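Local coordinates for glycogen synthase (Cyanobacterium sp. CLg1, PDB 6GNF), which belongs to the glycogen and starch synthase family of GT-B-type glycosyltransferases and holds ADP and a glycan in the model, at residues 366-371 against 426-431; 378-383 against 497-502. All coordinates share one frame; numbering follows the deposited sequence.

Interaction 1: 366-371 against 426-431; sequences DVIIAA and YCLMPS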
loop_
_atom_site.group_PDB
_atom_site.type_symbol
_atom_site.label_atom_id
_atom_site.label_comp_id
_atom_site.label_asym_id
_atom_site.label_seq_id
_atom_site.Cartn_x
_atom_site.Cartn_y
_atom_site.Cartn_z
ATOM N N ASP A 366 -17.965 2.861 -3.638
ATOM C CA ASP A 366 -19.378 3.125 -3.326
ATOM C C ASP A 366 -19.920 4.381 -4.029
ATOM O O ASP A 366 -21.098 4.438 -4.378
ATOM C CB ASP A 366 -19.619 3.183 -1.804
ATOM C CG ASP A 366 -18.887 4.335 -1.112
ATOM O OD1 ASP A 366 -17.718 4.641 -1.459
ATOM O OD2 ASP A 366 -19.486 4.929 -0.191
ATOM N N VAL A 367 -19.046 5.362 -4.240
ATOM C CA VAL A 367 -19.387 6.590 -4.962
ATOM C C VAL A 367 -19.683 6.295 -6.433
ATOM O O VAL A 367 -20.655 6.822 -7.003
ATOM C CB VAL A 367 -18.244 7.630 -4.874
ATOM C CG1 VAL A 367 -18.538 8.847 -5.740
ATOM C CG2 VAL A 367 -17.998 8.037 -3.425
ATOM N N ILE A 368 -18.860 5.442 -7.045
ATOM C CA ILE A 368 -19.025 5.114 -8.465
ATOM C C ILE A 368 -20.359 4.411 -8.688
ATOM O O ILE A 368 -21.117 4.781 -9.584
ATOM C CB ILE A 368 -17.879 4.232 -9.010
ATOM C CG1 ILE A 368 -16.528 4.933 -8.851
ATOM C CG2 ILE A 368 -18.106 3.918 -10.487
ATOM C CD1 ILE A 368 -15.339 4.063 -9.202
ATOM N N ILE A 369 -20.652 3.426 -7.845
ATOM C CA ILE A 369 -21.900 2.678 -7.942
ATOM C C ILE A 369 -23.111 3.591 -7.735
ATOM O O ILE A 369 -24.081 3.513 -8.484
ATOM C CB ILE A 369 -21.923 1.505 -6.940
ATOM C CG1 ILE A 369 -20.921 0.434 -7.380
ATOM C CG2 ILE A 369 -23.318 0.895 -6.838
ATOM C CD1 ILE A 369 -20.569 -0.563 -6.296
ATOM N N ALA A 370 -23.038 4.464 -6.734
ATOM C CA ALA A 370 -24.128 5.396 -6.445
ATOM C C ALA A 370 -24.303 6.448 -7.544
ATOM O O ALA A 370 -25.386 7.016 -7.689
ATOM C CB ALA A 370 -23.907 6.074 -5.102
ATOM N N ALA A 371 -23.249 6.693 -8.322
ATOM C CA ALA A 371 -23.274 7.723 -9.362
ATOM C C ALA A 371 -23.976 7.291 -10.647
ATOM O O ALA A 371 -24.220 8.128 -11.517
ATOM C CB ALA A 371 -21.853 8.169 -9.683
ATOM N N TYR A 426 -9.458 6.597 -19.442
ATOM C CA TYR A 426 -9.270 7.281 -18.176
ATOM C C TYR A 426 -9.155 6.297 -17.010
ATOM O O TYR A 426 -9.842 5.281 -16.974
ATOM C CB TYR A 426 -10.432 8.246 -17.945
ATOM C CG TYR A 426 -10.537 9.322 -19.006
ATOM C CD1 TYR A 426 -9.631 10.373 -19.042
ATOM C CD2 TYR A 426 -11.530 9.279 -19.979
ATOM C CE1 TYR A 426 -9.712 11.359 -20.012
ATOM C CE2 TYR A 426 -11.622 10.259 -20.958
ATOM C CZ TYR A 426 -10.714 11.302 -20.973
ATOM O OH TYR A 426 -10.812 12.286 -21.945
ATOM N N CYS A 427 -8.288 6.631 -16.059
ATOM C CA CYS A 427 -8.134 5.880 -14.816
ATOM C C CYS A 427 -8.806 6.654 -13.680
ATOM O O CYS A 427 -8.338 7.711 -13.271
ATOM C CB CYS A 427 -6.654 5.673 -14.520
ATOM S SG CYS A 427 -6.318 4.980 -12.900
ATOM N N LEU A 428 -9.905 6.106 -13.170
ATOM C CA LEU A 428 -10.785 6.809 -12.246
ATOM C C LEU A 428 -10.511 6.402 -10.801
ATOM O O LEU A 428 -10.686 5.234 -10.443
ATOM C CB LEU A 428 -12.230 6.485 -12.613
ATOM C CG LEU A 428 -13.368 7.249 -11.946
ATOM C CD1 LEU A 428 -13.375 8.696 -12.397
ATOM C CD2 LEU A 428 -14.698 6.589 -12.279
ATOM N N MET A 429 -10.052 7.358 -9.986
ATOM C CA MET A 429 -9.716 7.106 -8.580
ATOM C C MET A 429 -10.362 8.129 -7.640
ATOM O O MET A 429 -9.713 9.092 -7.223
ATOM C CB MET A 429 -8.201 7.144 -8.388
ATOM C CG MET A 429 -7.437 6.176 -9.278
ATOM S SD MET A 429 -5.665 6.265 -8.989
ATOM C CE MET A 429 -5.555 5.583 -7.348
ATOM N N PRO A 430 -11.625 7.894 -7.249
ATOM C CA PRO A 430 -12.333 8.784 -6.334
ATOM C C PRO A 430 -12.002 8.498 -4.868
ATOM O O PRO A 430 -12.902 8.260 -4.057
ATOM C CB PRO A 430 -13.798 8.468 -6.637
ATOM C CG PRO A 430 -13.782 7.020 -6.971
ATOM C CD PRO A 430 -12.481 6.777 -7.688
ATOM N N SER A 431 -10.714 8.525 -4.538
ATOM C CA SER A 431 -10.262 8.190 -3.197
ATOM C C SER A 431 -10.638 9.279 -2.196
ATOM O O SER A 431 -10.585 10.463 -2.506
ATOM C CB SER A 431 -8.744 7.976 -3.177
ATOM O OG SER A 431 -8.371 6.939 -4.067
#
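Ile368 carries the whole of the close packing here, its CG1–CD1 branch reaching from the helix toward the end of strand 426-429. CG1 stands beside the backbone N (chi1 -59°) and CD1 continues in an extended line, which brings the branch to two neighbours at once. Its methyl meets Leu428 tip to tip, Ile368 CD1 lying 4.0 Å from Leu428 CD2. Against Pro430 it runs at about a right angle, with Ile368 CG1 3.9 Å and Ile368 CD1 4.0 Å from Pro430 CG. All three residues are buried, and Phe355 on strand 352-356 touches both Ile368 and Pro430. The setting is the Rossmann-like domain of a GT-B fold: helix 365-370 follows strand 352-356 and lies over the parallel sheet in which 352-356 and 426-429 are neighbours. Pro430 is the centre of an inverse gamma turn just after the strand, with a weak bond from Ser431 N to Met429 O. One residue earlier on the helix the packing is already looser, for Val367 CG1 comes no nearer than 4.8 Å to Pro430 CB. Farther from the strand burial falls: Ile369 is partly exposed, as are Ala370 and Asp366, which still touch Leu488 of helix 485-503; Asp366 OD1 forms a salt bridge with Arg432 NH1.

Interaction 2: 378-383 against 497-502; sequences LNCQVV and VGMKKA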
loop_
_atom_site.group_PDB
_atom_site.type_symbol
_atom_site.label_atom_id
_atom_site.label_comp_id
_atom_site.label_asym_id
_atom_site.label_seq_id
_atom_site.Cartn_x
_atom_site.Cartn_y
_atom_site.Cartn_z
ATOM N N LEU A 378 -23.556 11.350 -19.328
ATOM C CA LEU A 378 -22.211 11.682 -19.807
ATOM C C LEU A 378 -21.797 10.980 -21.103
ATOM O O LEU A 378 -20.787 11.356 -21.697
ATOM C CB LEU A 378 -21.177 11.369 -18.729
ATOM C CG LEU A 378 -21.386 11.994 -17.350
ATOM C CD1 LEU A 378 -20.173 11.709 -16.480
ATOM C CD2 LEU A 378 -21.636 13.492 -17.442
ATOM N N ASN A 379 -22.550 9.963 -21.522
ATOM C CA ASN A 379 -22.236 9.182 -22.730
ATOM C C ASN A 379 -20.844 8.569 -22.677
ATOM O O ASN A 379 -20.012 8.789 -23.558
ATOM C CB ASN A 379 -22.378 10.027 -23.998
ATOM C CG ASN A 379 -23.796 10.482 -24.237
ATOM O OD1 ASN A 379 -24.074 11.678 -24.314
ATOM N ND2 ASN A 379 -24.708 9.526 -24.368
ATOM N N CYS A 380 -20.598 7.809 -21.622
ATOM C CA CYS A 380 -19.312 7.151 -21.421
ATOM C C CYS A 380 -19.523 5.717 -20.966
ATOM O O CYS A 380 -20.652 5.297 -20.720
ATOM C CB CYS A 380 -18.495 7.906 -20.371
ATOM S SG CYS A 380 -19.248 7.940 -18.728
ATOM N N GLN A 381 -18.431 4.969 -20.876
ATOM C CA GLN A 381 -18.467 3.621 -20.335
ATOM C C GLN A 381 -17.653 3.571 -19.051
ATOM O O GLN A 381 -16.715 4.346 -18.879
ATOM C CB GLN A 381 -17.947 2.618 -21.365
ATOM C CG GLN A 381 -18.937 2.375 -22.495
ATOM C CD GLN A 381 -18.406 1.452 -23.574
ATOM O OE1 GLN A 381 -17.286 0.950 -23.480
ATOM N NE2 GLN A 381 -19.208 1.230 -24.613
ATOM N N VAL A 382 -18.044 2.683 -18.140
ATOM C CA VAL A 382 -17.357 2.528 -16.860
ATOM C C VAL A 382 -17.124 1.057 -16.565
ATOM O O VAL A 382 -18.042 0.244 -16.635
ATOM C CB VAL A 382 -18.162 3.128 -15.684
ATOM C CG1 VAL A 382 -17.394 2.970 -14.379
ATOM C CG2 VAL A 382 -18.479 4.594 -15.942
ATOM N N VAL A 383 -15.887 0.723 -16.225
ATOM C CA VAL A 383 -15.537 -0.629 -15.824
ATOM C C VAL A 383 -14.959 -0.564 -14.421
ATOM O O VAL A 383 -14.115 0.287 -14.142
ATOM C CB VAL A 383 -14.520 -1.252 -16.794
ATOM C CG1 VAL A 383 -14.135 -2.648 -16.338
ATOM C CG2 VAL A 383 -15.104 -1.293 -18.200
ATOM N N VAL A 497 -17.784 16.190 -11.498
ATOM C CA VAL A 497 -17.113 17.434 -11.874
ATOM C C VAL A 497 -15.768 17.135 -12.542
ATOM O O VAL A 497 -15.455 17.709 -13.592
ATOM C CB VAL A 497 -16.926 18.378 -10.657
ATOM C CG1 VAL A 497 -15.902 19.471 -10.946
ATOM C CG2 VAL A 497 -18.261 19.001 -10.270
ATOM N N GLY A 498 -14.992 16.231 -11.946
ATOM C CA GLY A 498 -13.710 15.828 -12.515
ATOM C C GLY A 498 -13.859 15.114 -13.843
ATOM O O GLY A 498 -13.122 15.391 -14.789
ATOM N N MET A 499 -14.835 14.220 -13.930
ATOM C CA MET A 499 -15.066 13.459 -15.161
ATOM C C MET A 499 -15.461 14.384 -16.310
ATOM O O MET A 499 -14.999 14.211 -17.437
ATOM C CB MET A 499 -16.141 12.389 -14.943
ATOM C CG MET A 499 -15.714 11.296 -13.974
ATOM S SD MET A 499 -17.069 10.219 -13.480
ATOM C CE MET A 499 -17.302 9.267 -14.978
ATOM N N LYS A 500 -16.300 15.377 -16.017
ATOM C CA LYS A 500 -16.718 16.360 -17.021
ATOM C C LYS A 500 -15.552 17.218 -17.499
ATOM O O LYS A 500 -15.470 17.529 -18.683
ATOM C CB LYS A 500 -17.829 17.260 -16.480
ATOM C CG LYS A 500 -19.187 16.588 -16.434
ATOM C CD LYS A 500 -20.259 17.546 -15.943
ATOM C CE LYS A 500 -21.650 17.081 -16.342
ATOM N NZ LYS A 500 -22.692 18.042 -15.892
ATOM N N LYS A 501 -14.681 17.633 -16.578
ATOM C CA LYS A 501 -13.469 18.349 -16.965
ATOM C C LYS A 501 -12.722 17.555 -18.030
ATOM O O LYS A 501 -12.312 18.104 -19.045
ATOM C CB LYS A 501 -12.540 18.563 -15.772
ATOM C CG LYS A 501 -12.749 19.831 -14.965
ATOM C CD LYS A 501 -11.712 19.869 -13.840
ATOM C CE LYS A 501 -11.705 21.182 -13.076
ATOM N NZ LYS A 501 -12.939 21.356 -12.263
ATOM N N ALA A 502 -12.552 16.259 -17.787
ATOM C CA ALA A 502 -11.797 15.390 -18.684
ATOM C C ALA A 502 -12.494 15.186 -20.021
ATOM O O ALA A 502 -11.847 15.225 -21.067
ATOM C CB ALA A 502 -11.536 14.044 -18.027
#
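Leu378 and Met499 make the apolar centre of this contact, their side chains crossing at about a right angle. The leucine puts one methyl on each of two helix residues: Leu378 CD1 lies 4.1 Å from Met499 CE, while its other branch turns to the neighbouring lysine. The methionine chain bends at its third torsion (chi3 73°), and its terminal methyl thereby also comes within 4.4 Å of the thiol, measured from Cys380 SG to Met499 CE. That second approach is long and amounts to loose packing of a sulfur on a methyl. Beyond it, Val382 CG2 stays 4.9 Å from Met499 CE, so Val382 only borders the contact.

The second kind of interaction uses the aliphatic part of a charged side chain. Lys500 is extended beyond CG and crosses Leu378 at about a right angle, with Lys500 CE 3.8 Å and Lys500 CG 4.1 Å from Leu378 CD2. The stem thus lies against this branch of the leucine, and the lysine itself is exposed, with Lys500 NZ farther off, 4.9 Å from Leu378 CD2.

The contact itself is apolar; the side-chain hydrogen bonds of Gln381 go to residues outside it, NE2 to Thr345 O and OE1 to Gln339 NE2, and backbone bonds tie it to Pro351 and Phe353. On the inner side, Phe353 of strand 352-356 touches both Cys380 and Met499.

Geometrically, a 3-10 turn and loop leading into strand 381-385, an inner strand of the parallel sheet, meets the flank of helix 485-503, a layered helix-on-sheet arrangement characteristic of the Rossmann-like domain in GT-B proteins.

Interaction 1 and interaction 2 have centres 10 Å apart and draw on the same six-stranded parallel sheet, in which strand 352-356 lies between strands 381-385 and 426-429. Their segments alternate along the chain: 366-371, 378-383, 426-431, then 497-502. They also touch directly. Leu428 CD1 packs 3.8 Å from Met499 CG, Ile368 CG2 lies 4.1 Å from Val382 CG1, and Tyr426 OH probably hydrogen-bonds to Ala502 O at 3.2 Å. Helix 485-503, which also meets Ala370 and Ala371, therefore brings a late part of the chain against both contacts, and the two form one continuous helix-on-sheet core within this domain.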